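Local coordinates for protein dioxygenase (Pseudomonas brassicacearum, PDB 5V2D) that probably cleaves the central double bond of lignin-derived stilbenes with dioxygen at a four-histidine iron centre, as a member of the carotenoid oxygenase family, at residues A[183-188]-A[196-201]. Residues are numbered along the deposited sequence; the frame is centred on the assembly and turned at random.
Sequences ATFTAH and GNLLAF. With FE (Fe (III) ion), chain E.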
loop_
_atom_site.group_PDB
_atom_site.type_symbol
_atom_site.label_atom_id
_atom_site.label_comp_id
_atom_site.label_asym_id
_atom_site.label_seq_id
_atom_site.Cartn_x
_atom_site.Cartn_y
_atom_site.Cartn_z
ATOM N N ALA A 183 9.679 17.533 -2.023
ATOM C CA ALA A 183 8.850 17.461 -3.236
ATOM C C ALA A 183 7.814 16.357 -3.138
ATOM O O ALA A 183 6.840 16.416 -3.846
ATOM C CB ALA A 183 9.738 17.230 -4.483
ATOM N N THR A 184 8.027 15.361 -2.273
ATOM C CA THR A 184 7.127 14.185 -2.164
ATOM C C THR A 184 6.841 13.871 -0.710
ATOM O O THR A 184 7.487 14.440 0.182
ATOM C CB THR A 184 7.810 12.958 -2.783
ATOM O OG1 THR A 184 8.959 12.619 -1.993
ATOM C CG2 THR A 184 8.264 13.243 -4.228
ATOM N N PHE A 185 5.909 12.951 -0.474
ATOM C CA PHE A 185 5.612 12.459 0.872
ATOM C C PHE A 185 5.199 11.013 0.766
ATOM O O PHE A 185 4.426 10.683 -0.138
ATOM C CB PHE A 185 4.512 13.331 1.408
ATOM C CG PHE A 185 4.259 13.190 2.876
ATOM C CD1 PHE A 185 4.923 13.992 3.804
ATOM C CD2 PHE A 185 3.308 12.277 3.349
ATOM C CE1 PHE A 185 4.645 13.882 5.144
ATOM C CE2 PHE A 185 3.041 12.184 4.688
ATOM C CZ PHE A 185 3.711 13.000 5.596
ATOM N N THR A 186 5.667 10.158 1.643
ATOM C CA THR A 186 5.414 8.714 1.518
ATOM C C THR A 186 3.949 8.378 1.505
ATOM O O THR A 186 3.132 9.098 2.121
ATOM C CB THR A 186 6.097 7.946 2.682
ATOM O OG1 THR A 186 6.017 6.558 2.479
ATOM C CG2 THR A 186 5.520 8.300 3.995
ATOM N N ALA A 187 3.611 7.246 0.896
ATOM C CA ALA A 187 2.280 6.658 1.093
ATOM C C ALA A 187 2.316 5.619 2.225
ATOM O O ALA A 187 1.307 4.982 2.464
ATOM C CB ALA A 187 1.809 6.029 -0.207
ATOM N N HIS A 188 3.437 5.437 2.928
ATOM C CA HIS A 188 3.486 4.523 4.054
ATOM C C HIS A 188 3.873 5.182 5.388
ATOM O O HIS A 188 4.781 4.698 6.053
ATOM C CB HIS A 188 4.364 3.335 3.740
ATOM C CG HIS A 188 3.636 2.325 2.927
ATOM N ND1 HIS A 188 2.616 1.601 3.489
ATOM C CD2 HIS A 188 3.719 1.943 1.634
ATOM C CE1 HIS A 188 2.080 0.824 2.545
ATOM N NE2 HIS A 188 2.760 0.980 1.427
ATOM N N GLY A 196 0.398 9.141 19.169
ATOM C CA GLY A 196 -0.413 9.498 18.010
ATOM C C GLY A 196 0.352 10.329 16.964
ATOM O O GLY A 196 -0.296 10.840 16.022
ATOM N N ASN A 197 1.683 10.481 17.110
ATOM C CA ASN A 197 2.476 11.192 16.110
ATOM C C ASN A 197 2.394 10.454 14.747
ATOM O O ASN A 197 2.352 9.211 14.686
ATOM C CB ASN A 197 3.927 11.297 16.495
ATOM C CG ASN A 197 4.180 12.260 17.688
ATOM O OD1 ASN A 197 3.264 12.897 18.176
ATOM N ND2 ASN A 197 5.416 12.385 18.083
ATOM N N LEU A 198 2.506 11.250 13.680
ATOM C CA LEU A 198 2.597 10.749 12.312
ATOM C C LEU A 198 4.035 10.678 11.975
ATOM O O LEU A 198 4.741 11.690 12.019
ATOM C CB LEU A 198 1.844 11.653 11.353
ATOM C CG LEU A 198 1.737 11.209 9.895
ATOM C CD1 LEU A 198 0.879 9.967 9.864
ATOM C CD2 LEU A 198 1.052 12.270 9.101
ATOM N N LEU A 199 4.500 9.474 11.674
ATOM C CA LEU A 199 5.881 9.205 11.338
ATOM C C LEU A 199 5.920 8.990 9.829
ATOM O O LEU A 199 5.172 8.142 9.277
ATOM C CB LEU A 199 6.356 7.981 12.037
ATOM C CG LEU A 199 5.946 7.892 13.553
ATOM C CD1 LEU A 199 6.613 6.679 14.200
ATOM C CD2 LEU A 199 6.332 9.092 14.369
ATOM N N ALA A 200 6.705 9.788 9.109
ATOM C CA ALA A 200 6.661 9.773 7.689
ATOM C C ALA A 200 8.056 10.064 7.100
ATOM O O ALA A 200 9.008 10.237 7.831
ATOM C CB ALA A 200 5.638 10.809 7.219
ATOM N N PHE A 201 8.142 10.058 5.778
ATOM C CA PHE A 201 9.426 10.286 5.126
ATOM C C PHE A 201 9.180 10.685 3.686
ATOM O O PHE A 201 8.033 10.621 3.201
ATOM C CB PHE A 201 10.337 9.076 5.243
ATOM C CG PHE A 201 9.929 7.923 4.380
ATOM C CD1 PHE A 201 10.473 7.772 3.053
ATOM C CD2 PHE A 201 9.021 6.991 4.814
ATOM C CE1 PHE A 201 10.043 6.748 2.245
ATOM C CE2 PHE A 201 8.615 5.934 3.985
ATOM C CZ PHE A 201 9.123 5.799 2.719
HETATM FE FE FE E . 2.421 -0.135 -0.352
HETATM O O HOH W 1 1.760 -0.649 -2.237
#
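T186 and F201 meet through a backbone hydrogen bond and a CH-pi contact, which join an iron-ligand loop to the second strand of one blade of the seven-bladed beta-propeller, the fold of carotenoid cleavage oxygenases. The contact is buried. Segment 183-188 is part of the loop that runs into the blade made of strands 190-191, 198-203, 212-218 and 224-231, and segment 196-201 leads into and forms the start of the second of these strands. One backbone hydrogen bond ties them, from T186 N to F201 O at 2.9 Å. The T186 side chain crosses that of F201 at about a right angle. Its CB sits over one face of the F201 ring, 3.7 Å from the centroid, in a CH-pi contact offset toward the rim. With OG1 of T186 anti to the backbone N (chi1 -172°), this oxygen is turned to H188 N and also comes close to the ring, 3.1 Å from F201 CE2, a packing contact. It accepts a nearly straight hydrogen bond from H188 N at 2.8 Å, which closes an ST turn. Thus the threonine that packs on F201 also braces the backbone of an iron ligand. An alanine in place of F201 would keep the backbone bond but would probably leave T186 CB and OG1 without their aromatic cover and the ST turn before H188 less firmly held. One residue back on each segment, F185 reaches A200 with CZ, 3.3 Å from its CB. L198 CD2 approaches the edge of the same ring, more distantly. F176 stacks on F185, and F216 of the next strand also touches it. Beyond the turn, the H188 ring leads away from the strand to the metal. H239, H304 and H495 supply the other protein ligands. H188 NE2 binds the iron at 2.1 Å, and a water is bound to the iron at the same distance.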